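Local coordinates for lumazine protein (Photobacterium kishitanii, PDB 3A3B) that probably serves as an antenna protein that modulates the colour of luciferase bioluminescence, shifting the emission to shorter wavelength, and here carries flavin mononucleotide, at residues A[45-50]-A[70-75]; A[138-143]-A[176-181]; A[10-15]-A[22-27]. All blocks are in the same frame, centred on the assembly; numbering follows the deposited sequence.

Contact 1: A[45-50]-A[70-75]. With FMN (flavin mononucleotide), chain C.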
loop_
_atom_site.group_PDB
_atom_site.type_symbol
_atom_site.label_atom_id
_atom_site.label_comp_id
_atom_site.label_asym_id
_atom_site.label_seq_id
_atom_site.Cartn_x
_atom_site.Cartn_y
_atom_site.Cartn_z
ATOM N N ASN A 45 -0.771 1.632 -3.091
ATOM C CA ASN A 45 -0.254 0.806 -1.990
ATOM C C ASN A 45 1.095 1.326 -1.466
ATOM O O ASN A 45 1.991 0.535 -1.132
ATOM C CB ASN A 45 -0.165 -0.676 -2.387
ATOM C CG ASN A 45 -1.530 -1.363 -2.416
ATOM O OD1 ASN A 45 -2.484 -0.943 -1.754
ATOM N ND2 ASN A 45 -1.617 -2.437 -3.171
ATOM N N GLY A 46 1.216 2.667 -1.378
ATOM C CA GLY A 46 2.390 3.298 -0.819
ATOM C C GLY A 46 3.544 3.401 -1.815
ATOM O O GLY A 46 4.593 3.890 -1.466
ATOM N N CYS A 47 3.349 2.947 -3.058
ATOM C CA CYS A 47 4.442 2.953 -4.045
ATOM C C CYS A 47 4.271 4.097 -5.080
ATOM O O CYS A 47 3.163 4.257 -5.648
ATOM C CB CYS A 47 4.519 1.565 -4.733
ATOM S SG CYS A 47 5.747 1.424 -6.086
ATOM N N SER A 48 5.326 4.897 -5.317
ATOM C CA SER A 48 5.268 5.917 -6.375
ATOM C C SER A 48 5.196 5.237 -7.719
ATOM O O SER A 48 6.097 4.443 -8.104
ATOM C CB SER A 48 6.490 6.841 -6.384
ATOM O OG SER A 48 6.468 7.664 -5.247
ATOM N N LEU A 49 4.138 5.589 -8.445
ATOM C CA LEU A 49 3.924 5.125 -9.797
ATOM C C LEU A 49 3.361 6.272 -10.599
ATOM O O LEU A 49 2.656 7.155 -10.065
ATOM C CB LEU A 49 2.883 4.012 -9.830
ATOM C CG LEU A 49 3.105 2.681 -9.089
ATOM C CD1 LEU A 49 1.848 1.869 -9.251
ATOM C CD2 LEU A 49 4.327 1.960 -9.695
ATOM N N THR A 50 3.598 6.209 -11.902
ATOM C CA THR A 50 3.201 7.275 -12.838
ATOM C C THR A 50 2.011 6.897 -13.677
ATOM O O THR A 50 2.004 5.835 -14.312
ATOM C CB THR A 50 4.396 7.592 -13.780
ATOM O OG1 THR A 50 5.557 7.819 -12.971
ATOM C CG2 THR A 50 4.121 8.810 -14.619
ATOM N N THR A 70 7.807 -5.120 -5.002
ATOM C CA THR A 70 6.491 -4.657 -4.541
ATOM C C THR A 70 5.545 -5.811 -4.727
ATOM O O THR A 70 5.907 -6.789 -5.344
ATOM C CB THR A 70 5.992 -3.362 -5.273
ATOM O OG1 THR A 70 5.867 -3.611 -6.674
ATOM C CG2 THR A 70 6.900 -2.171 -5.029
ATOM N N THR A 71 4.343 -5.717 -4.163
ATOM C CA THR A 71 3.316 -6.752 -4.254
ATOM C C THR A 71 2.563 -6.790 -5.587
ATOM O O THR A 71 1.790 -7.727 -5.824
ATOM C CB THR A 71 2.292 -6.585 -3.101
ATOM O OG1 THR A 71 1.717 -5.264 -3.182
ATOM C CG2 THR A 71 3.000 -6.724 -1.731
ATOM N N PHE A 72 2.764 -5.797 -6.456
ATOM C CA PHE A 72 1.960 -5.707 -7.689
ATOM C C PHE A 72 1.849 -7.017 -8.496
ATOM O O PHE A 72 0.760 -7.350 -8.957
ATOM C CB PHE A 72 2.391 -4.521 -8.566
ATOM C CG PHE A 72 2.022 -3.194 -7.979
ATOM C CD1 PHE A 72 0.685 -2.785 -7.948
ATOM C CD2 PHE A 72 2.998 -2.364 -7.454
ATOM C CE1 PHE A 72 0.334 -1.558 -7.359
ATOM C CE2 PHE A 72 2.675 -1.143 -6.881
ATOM C CZ PHE A 72 1.348 -0.735 -6.816
ATOM N N ARG A 73 2.964 -7.759 -8.605
ATOM C CA ARG A 73 3.067 -9.053 -9.354
ATOM C C ARG A 73 2.022 -10.042 -8.925
ATOM O O ARG A 73 1.632 -10.905 -9.692
ATOM C CB ARG A 73 4.372 -9.794 -9.023
ATOM C CG ARG A 73 5.652 -9.457 -9.720
ATOM C CD ARG A 73 6.799 -10.231 -8.950
ATOM N NE ARG A 73 6.531 -10.155 -7.505
ATOM C CZ ARG A 73 7.394 -10.405 -6.507
ATOM N NH1 ARG A 73 8.656 -10.771 -6.750
ATOM N NH2 ARG A 73 6.985 -10.275 -5.239
ATOM N N GLU A 74 1.613 -9.965 -7.671
ATOM C CA GLU A 74 0.776 -11.004 -7.089
ATOM C C GLU A 74 -0.697 -10.611 -6.933
ATOM O O GLU A 74 -1.561 -11.452 -6.629
ATOM C CB GLU A 74 1.385 -11.437 -5.773
ATOM C CG GLU A 74 2.660 -12.312 -5.938
ATOM C CD GLU A 74 2.963 -13.093 -4.673
ATOM O OE1 GLU A 74 2.911 -12.480 -3.576
ATOM O OE2 GLU A 74 3.235 -14.312 -4.768
ATOM N N LEU A 75 -0.981 -9.344 -7.205
ATOM C CA LEU A 75 -2.343 -8.794 -7.169
ATOM C C LEU A 75 -3.236 -9.331 -8.309
ATOM O O LEU A 75 -2.749 -9.761 -9.354
ATOM C CB LEU A 75 -2.281 -7.254 -7.146
ATOM C CG LEU A 75 -1.517 -6.623 -5.946
ATOM C CD1 LEU A 75 -1.675 -5.081 -5.875
ATOM C CD2 LEU A 75 -1.955 -7.244 -4.615
HETATM N N1 FMN C . 8.052 2.268 -10.793
HETATM C C2 FMN C . 7.292 1.584 -11.670
HETATM O O2 FMN C . 7.396 0.377 -11.736
HETATM N N3 FMN C . 6.419 2.269 -12.485
HETATM C C4 FMN C . 6.283 3.627 -12.387
HETATM O O4 FMN C . 5.301 4.140 -12.945
HETATM C C4A FMN C . 7.075 4.324 -11.487
HETATM N N5 FMN C . 7.035 5.694 -11.362
HETATM C C5A FMN C . 7.842 6.315 -10.416
HETATM C C6 FMN C . 7.804 7.694 -10.307
HETATM C C7 FMN C . 8.591 8.403 -9.406
HETATM C C7M FMN C . 8.740 9.903 -9.585
HETATM C C8 FMN C . 9.473 7.690 -8.602
HETATM C C8M FMN C . 10.409 8.457 -7.698
HETATM C C9 FMN C . 9.546 6.285 -8.703
HETATM C C9A FMN C . 8.716 5.592 -9.617
HETATM N N10 FMN C . 8.781 4.234 -9.771
HETATM C C10 FMN C . 7.966 3.615 -10.681
HETATM C "C1'" FMN C . 9.707 3.360 -8.950
HETATM C "C2'" FMN C . 9.004 2.731 -7.723
HETATM O "O2'" FMN C . 8.505 3.732 -6.863
HETATM C "C3'" FMN C . 10.074 1.933 -6.975
HETATM O "O3'" FMN C . 10.560 0.978 -7.896
HETATM C "C4'" FMN C . 9.602 1.219 -5.689
HETATM O "O4'" FMN C . 8.970 2.081 -4.800
HETATM C "C5'" FMN C . 10.800 1.099 -4.767
HETATM O "O5'" FMN C . 11.424 -0.077 -5.018
HETATM P P FMN C . 12.961 -0.125 -5.587
HETATM O O1P FMN C . 13.215 -1.584 -5.295
HETATM O O2P FMN C . 13.947 0.829 -4.922
HETATM O O3P FMN C . 12.914 0.167 -7.077
HETATM O O HOH W 1 1.113 -3.127 -4.575
#
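Leu49 and Phe72 reach toward each other from opposite directions. The methyl CD1 of Leu49 lies 3.6 Å from CZ of the Phe72 ring and approaches it obliquely. Cys47 comes to the same ring at its edge, near the ring plane, with CB 3.9 Å from CE2 of Phe72. Its sulfur lies anti to the backbone N (chi1 176°). This places SG at the rim of the ring, 82° off the ring normal, as an edge-on sulfur-aromatic contact. SG also meets the methyl CG2 of Thr70 at 3.9 Å. Thr70 OG1 is hydrogen-bonded to the backbone O of Ala66.

The other branch of Leu49, CD2, points to the flavin and lies 3.5 Å from N3 of FMN. One leucine therefore touches Phe72 with one methyl and the cofactor with the other. Two backbone atoms of strand 47-55 bond to the cofactor. Thr50 N gives a nearly straight bond to FMN O4 (2.9 Å, 167°), and FMN O2' donates to Ser48 O. Ala66, Asp62, Asp64, Thr69 and Ile102 add further hydrogen bonds to FMN.

At the far end the contact turns polar. Asn45 ND2 lies against Leu75 CD1, 3.8 Å away, the two side chains coming from opposite directions. ND2 also donates to a water, which is hydrogen-bonded to Thr71 OG1 at 2.6 Å. The same water oxygen sits 3.1 Å above the plane of the Phe72 ring, over its centre. Asn45 OD1 is taken by Asn82 N.

The segments thus meet through side-chain packing and one bridging water. In this lumazine-binding barrel, Phe72 and the Thr70 methyl pack against Cys47 and Leu49 of the strand, while Ser48 O and Thr50 N of the same strand bond to the ribityl chain and the flavin.

Contact 2: A[138-143]-A[176-181]; sequences IGINGV and SDVNVE
Two neighbouring antiparallel strands of the second lumazine-binding barrel meet here, 137-140 and 177-182. Gly139 and Glu181 form a hydrogen-bonded pair. Gly139 N gives to Glu181 O at 2.9 Å, in the carbonyl plane, and Glu181 N returns a bond to Gly139 O. Ile140 and Val180 follow as a non-hydrogen-bonded pair. Asn141 N then bonds to Asn179 O at 2.8 Å.

Beyond this point the side chain of Asn141 continues the ladder. Its OD1 accepts from Asn179 N at 2.9 Å, with the donor 40° out of the carbonyl plane. The amide is placed there by a first torsion of -73°, with CG beside the backbone N. Its ND2 lies 3.6 Å from Val178 CG1, the two side chains crossing at about a right angle, and donates to a water that bonds to Asp177 O.

Asn141 and Gly142 are the central residues of a type I' turn from Ile140 to Val143, which leads into the next barrel strand, 143-151. Both have positive phi.

On the face bearing Ile140 and Val180, the branched side chains cross obliquely. Ile140 CG2 meets Val178 CG2 at 3.9 Å, and Ile140 CD1 reaches Val180 CB. Ile138 CD1 comes within 3.6 Å of Val180 CG2. Ile122 also packs on Ile140 and Val178. The Glu181 carboxylate turns away and accepts from the backbone N of Thr99 and of Gly100, a flavin-binding residue, so this strand end lies beside the site.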
loop_
_atom_site.group_PDB
_atom_site.type_symbol
_atom_site.label_atom_id
_atom_site.label_comp_id
_atom_site.label_asym_id
_atom_site.label_seq_id
_atom_site.Cartn_x
_atom_site.Cartn_y
_atom_site.Cartn_z
ATOM N N ILE A 138 5.745 3.592 10.544
ATOM C CA ILE A 138 6.053 2.740 9.404
ATOM C C ILE A 138 4.909 2.840 8.392
ATOM O O ILE A 138 3.740 2.999 8.783
ATOM C CB ILE A 138 6.336 1.248 9.837
ATOM C CG1 ILE A 138 6.996 0.472 8.707
ATOM C CG2 ILE A 138 5.063 0.519 10.242
ATOM C CD1 ILE A 138 7.719 -0.760 9.195
ATOM N N GLY A 139 5.243 2.828 7.105
ATOM C CA GLY A 139 4.196 2.794 6.078
ATOM C C GLY A 139 3.904 1.355 5.683
ATOM O O GLY A 139 4.821 0.621 5.285
ATOM N N ILE A 140 2.642 0.943 5.775
ATOM C CA ILE A 140 2.205 -0.379 5.269
ATOM C C ILE A 140 1.179 -0.127 4.155
ATOM O O ILE A 140 0.141 0.460 4.389
ATOM C CB ILE A 140 1.591 -1.271 6.389
ATOM C CG1 ILE A 140 2.570 -1.478 7.548
ATOM C CG2 ILE A 140 0.991 -2.605 5.827
ATOM C CD1 ILE A 140 3.890 -2.289 7.199
ATOM N N ASN A 141 1.481 -0.558 2.935
ATOM C CA ASN A 141 0.654 -0.202 1.776
ATOM C C ASN A 141 0.203 1.254 1.767
ATOM O O ASN A 141 -0.951 1.553 1.399
ATOM C CB ASN A 141 -0.576 -1.112 1.713
ATOM C CG ASN A 141 -0.245 -2.519 1.264
ATOM O OD1 ASN A 141 0.731 -2.728 0.562
ATOM N ND2 ASN A 141 -1.111 -3.473 1.597
ATOM N N GLY A 142 1.095 2.156 2.193
ATOM C CA GLY A 142 0.845 3.581 2.102
ATOM C C GLY A 142 0.074 4.173 3.271
ATOM O O GLY A 142 -0.217 5.376 3.276
ATOM N N VAL A 143 -0.227 3.346 4.272
ATOM C CA VAL A 143 -0.766 3.845 5.555
ATOM C C VAL A 143 0.357 4.003 6.552
ATOM O O VAL A 143 1.001 3.014 6.935
ATOM C CB VAL A 143 -1.784 2.861 6.182
ATOM C CG1 VAL A 143 -2.368 3.466 7.425
ATOM C CG2 VAL A 143 -2.864 2.520 5.190
ATOM N N SER A 176 -1.181 -12.527 3.236
ATOM C CA SER A 176 -1.192 -11.313 2.438
ATOM C C SER A 176 0.203 -10.664 2.461
ATOM O O SER A 176 0.800 -10.466 3.522
ATOM C CB SER A 176 -2.225 -10.306 2.993
ATOM O OG SER A 176 -3.567 -10.709 2.709
ATOM N N ASP A 177 0.723 -10.359 1.292
ATOM C CA ASP A 177 1.960 -9.609 1.229
ATOM C C ASP A 177 1.575 -8.126 1.180
ATOM O O ASP A 177 0.511 -7.788 0.687
ATOM C CB ASP A 177 2.759 -10.005 0.004
ATOM C CG ASP A 177 3.474 -11.360 0.171
ATOM O OD1 ASP A 177 3.605 -11.882 1.305
ATOM O OD2 ASP A 177 3.921 -11.871 -0.865
ATOM N N VAL A 178 2.443 -7.271 1.703
ATOM C CA VAL A 178 2.226 -5.837 1.788
ATOM C C VAL A 178 3.519 -5.124 1.421
ATOM O O VAL A 178 4.607 -5.672 1.609
ATOM C CB VAL A 178 1.773 -5.376 3.222
ATOM C CG1 VAL A 178 0.457 -6.033 3.605
ATOM C CG2 VAL A 178 2.815 -5.668 4.327
ATOM N N ASN A 179 3.407 -3.916 0.873
ATOM C CA ASN A 179 4.567 -3.067 0.674
ATOM C C ASN A 179 4.895 -2.340 1.961
ATOM O O ASN A 179 4.027 -1.688 2.547
ATOM C CB ASN A 179 4.219 -2.028 -0.404
ATOM C CG ASN A 179 3.899 -2.662 -1.704
ATOM O OD1 ASN A 179 4.486 -3.706 -2.036
ATOM N ND2 ASN A 179 2.958 -2.065 -2.471
ATOM N N VAL A 180 6.141 -2.387 2.392
ATOM C CA VAL A 180 6.554 -1.633 3.591
ATOM C C VAL A 180 7.527 -0.502 3.239
ATOM O O VAL A 180 8.415 -0.673 2.395
ATOM C CB VAL A 180 7.070 -2.555 4.753
ATOM C CG1 VAL A 180 7.811 -3.753 4.253
ATOM C CG2 VAL A 180 7.903 -1.756 5.788
ATOM N N GLU A 181 7.324 0.667 3.852
ATOM C CA GLU A 181 8.298 1.731 3.778
ATOM C C GLU A 181 8.718 2.080 5.184
ATOM O O GLU A 181 7.896 2.559 5.975
ATOM C CB GLU A 181 7.774 2.994 3.056
ATOM C CG GLU A 181 8.863 4.118 2.914
ATOM C CD GLU A 181 8.379 5.389 2.180
ATOM O OE1 GLU A 181 7.325 5.384 1.483
ATOM O OE2 GLU A 181 9.093 6.395 2.265
HETATM O O HOH W 2 -1.501 -5.888 0.567
#

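Contact 3: A[10-15]-A[22-27]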
loop_
_atom_site.group_PDB
_atom_site.type_symbol
_atom_site.label_atom_id
_atom_site.label_comp_id
_atom_site.label_asym_id
_atom_site.label_seq_id
_atom_site.Cartn_x
_atom_site.Cartn_y
_atom_site.Cartn_z
ATOM N N GLY A 10 -8.832 2.197 -4.692
ATOM C CA GLY A 10 -9.111 1.852 -6.080
ATOM C C GLY A 10 -9.413 0.362 -6.204
ATOM O O GLY A 10 -9.084 -0.410 -5.298
ATOM N N ILE A 11 -9.993 -0.071 -7.321
ATOM C CA ILE A 11 -10.264 -1.522 -7.538
ATOM C C ILE A 11 -9.571 -1.924 -8.839
ATOM O O ILE A 11 -9.855 -1.328 -9.888
ATOM C CB ILE A 11 -11.777 -1.832 -7.635
ATOM C CG1 ILE A 11 -12.515 -1.381 -6.379
ATOM C CG2 ILE A 11 -12.045 -3.320 -7.916
ATOM C CD1 ILE A 11 -12.311 -2.356 -5.216
ATOM N N ILE A 12 -8.643 -2.878 -8.773
ATOM C CA ILE A 12 -7.941 -3.312 -9.975
ATOM C C ILE A 12 -9.015 -3.861 -10.940
ATOM O O ILE A 12 -9.803 -4.729 -10.564
ATOM C CB ILE A 12 -6.895 -4.384 -9.693
ATOM C CG1 ILE A 12 -5.943 -3.934 -8.574
ATOM C CG2 ILE A 12 -6.172 -4.792 -11.019
ATOM C CD1 ILE A 12 -4.630 -4.747 -8.419
ATOM N N LYS A 13 -9.068 -3.270 -12.136
ATOM C CA LYS A 13 -10.023 -3.589 -13.185
ATOM C C LYS A 13 -9.352 -4.479 -14.232
ATOM O O LYS A 13 -9.952 -5.454 -14.687
ATOM C CB LYS A 13 -10.521 -2.278 -13.830
ATOM C CG LYS A 13 -11.507 -2.364 -14.989
ATOM C CD LYS A 13 -12.829 -3.007 -14.662
ATOM C CE LYS A 13 -13.834 -2.879 -15.849
ATOM N NZ LYS A 13 -14.546 -1.536 -15.865
ATOM N N LYS A 14 -8.112 -4.160 -14.599
ATOM C CA LYS A 14 -7.399 -4.922 -15.617
ATOM C C LYS A 14 -5.925 -5.119 -15.257
ATOM O O LYS A 14 -5.311 -4.227 -14.695
ATOM C CB LYS A 14 -7.526 -4.238 -16.997
ATOM C CG LYS A 14 -7.149 -5.171 -18.191
ATOM C CD LYS A 14 -7.393 -4.533 -19.577
ATOM C CE LYS A 14 -6.979 -5.514 -20.671
ATOM N NZ LYS A 14 -6.595 -4.786 -21.907
ATOM N N ILE A 15 -5.386 -6.306 -15.557
ATOM C CA ILE A 15 -3.954 -6.573 -15.488
ATOM C C ILE A 15 -3.489 -7.205 -16.805
ATOM O O ILE A 15 -4.064 -8.206 -17.256
ATOM C CB ILE A 15 -3.559 -7.516 -14.321
ATOM C CG1 ILE A 15 -4.140 -6.979 -12.995
ATOM C CG2 ILE A 15 -2.016 -7.682 -14.281
ATOM C CD1 ILE A 15 -3.582 -7.570 -11.733
ATOM N N GLN A 22 4.003 -5.155 -16.074
ATOM C CA GLN A 22 2.573 -5.371 -16.024
ATOM C C GLN A 22 1.903 -4.026 -16.038
ATOM O O GLN A 22 2.359 -3.121 -15.364
ATOM C CB GLN A 22 2.146 -6.095 -14.739
ATOM C CG GLN A 22 2.662 -7.535 -14.597
ATOM C CD GLN A 22 2.208 -8.182 -13.299
ATOM O OE1 GLN A 22 1.488 -7.577 -12.509
ATOM N NE2 GLN A 22 2.660 -9.409 -13.055
ATOM N N ARG A 23 0.829 -3.915 -16.804
ATOM C CA ARG A 23 -0.000 -2.716 -16.799
ATOM C C ARG A 23 -1.259 -2.990 -15.978
ATOM O O ARG A 23 -2.052 -3.889 -16.301
ATOM C CB ARG A 23 -0.374 -2.301 -18.211
ATOM C CG ARG A 23 -1.224 -1.048 -18.240
ATOM C CD ARG A 23 -1.275 -0.351 -19.571
ATOM N NE ARG A 23 -0.051 0.354 -19.908
ATOM C CZ ARG A 23 0.039 1.254 -20.883
ATOM N NH1 ARG A 23 -1.041 1.554 -21.600
ATOM N NH2 ARG A 23 1.201 1.837 -21.142
ATOM N N HIS A 24 -1.434 -2.209 -14.911
ATOM C CA HIS A 24 -2.653 -2.300 -14.071
ATOM C C HIS A 24 -3.564 -1.127 -14.391
ATOM O O HIS A 24 -3.116 0.022 -14.314
ATOM C CB HIS A 24 -2.252 -2.270 -12.590
ATOM C CG HIS A 24 -1.585 -3.533 -12.114
ATOM N ND1 HIS A 24 -0.598 -4.177 -12.834
ATOM C CD2 HIS A 24 -1.748 -4.251 -10.980
ATOM C CE1 HIS A 24 -0.181 -5.237 -12.162
ATOM N NE2 HIS A 24 -0.878 -5.314 -11.047
ATOM N N GLY A 25 -4.813 -1.422 -14.728
ATOM C CA GLY A 25 -5.883 -0.448 -14.916
ATOM C C GLY A 25 -6.661 -0.463 -13.620
ATOM O O GLY A 25 -7.139 -1.522 -13.187
ATOM N N ILE A 26 -6.748 0.675 -12.967
ATOM C CA ILE A 26 -7.382 0.708 -11.632
ATOM C C ILE A 26 -8.557 1.664 -11.641
ATOM O O ILE A 26 -8.389 2.833 -11.990
ATOM C CB ILE A 26 -6.340 1.126 -10.525
ATOM C CG1 ILE A 26 -5.172 0.142 -10.513
ATOM C CG2 ILE A 26 -7.040 1.230 -9.121
ATOM C CD1 ILE A 26 -4.078 0.455 -9.535
ATOM N N THR A 27 -9.731 1.177 -11.248
ATOM C CA THR A 27 -10.934 2.015 -11.092
ATOM C C THR A 27 -10.797 2.941 -9.861
ATOM O O THR A 27 -10.614 2.451 -8.732
ATOM C CB THR A 27 -12.228 1.153 -10.879
ATOM O OG1 THR A 27 -12.445 0.344 -12.029
ATOM C CG2 THR A 27 -13.475 2.048 -10.611
HETATM O O HOH W 3 -14.263 1.204 -13.764
#
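Ile15 and His24 lie side by side and point the same way. From CB of Ile15 two branches leave. CG2 is anti to the backbone N and passes over the imidazole, 3.7 Å from His24 CE1. It makes an off-centre CH-pi contact, 30° off the ring normal. CG1 lies beside the backbone N (chi1 -52°) and stands over the centre of the same ring face. The chain then runs on to CD1, which ends 3.6 Å from His24 NE2. The isoleucine thus lies along one face of the histidine. Ile12 comes to the ring at its edge, with CD1 near CD2 of His24.

These strands, 8-17 and 22-27, form the first beta hairpin of the N-terminal barrel. Their pairing is interrupted by a classic beta bulge, in which Lys13 and Lys14 share Gly25 as their partner. Both backbone N atoms donate to Gly25 O, at 2.8 Å and 3.1 Å. Gly25 N bonds back to Lys14 O. The extra residue shifts the register by one, between the pair Ile12 and Ile26 and the pair Lys14 and Gly25.

Past the bulge, where strand 22-27 ends, Ile11 and Thr27 exchange two backbone bonds, Ile11 N to Thr27 O at 3.0 Å and Thr27 N to Ile11 O at 2.9 Å. Thr27 OG1 approaches Lys13 CB at 3.7 Å and is hydrogen-bonded to a water. Arg23 NE makes a salt bridge with OD1 of Asp62, a flavin-binding residue.

Contacts 1 and 2 are buried near the middle of the chain, whereas contact 3 lies farther out and is only partly buried, with exposed lysines. Contacts 1 and 3 belong to the N-terminal barrel and touch: the loop 70-75 packs on Ile12 and Ile15. Contact 2 belongs to the second barrel and meets contact 1 across the domain interface, where Asn179 OD1 accepts from Thr71 N and Asn179 ND2 donates to Asn45 O. Contacts 2 and 3 do not touch. Backbone ladders hold contacts 2 and 3, one extended by an asparagine side chain and one shifted in register by a bulge. Contact 1 rests on side-chain packing and one water, beside the cofactor.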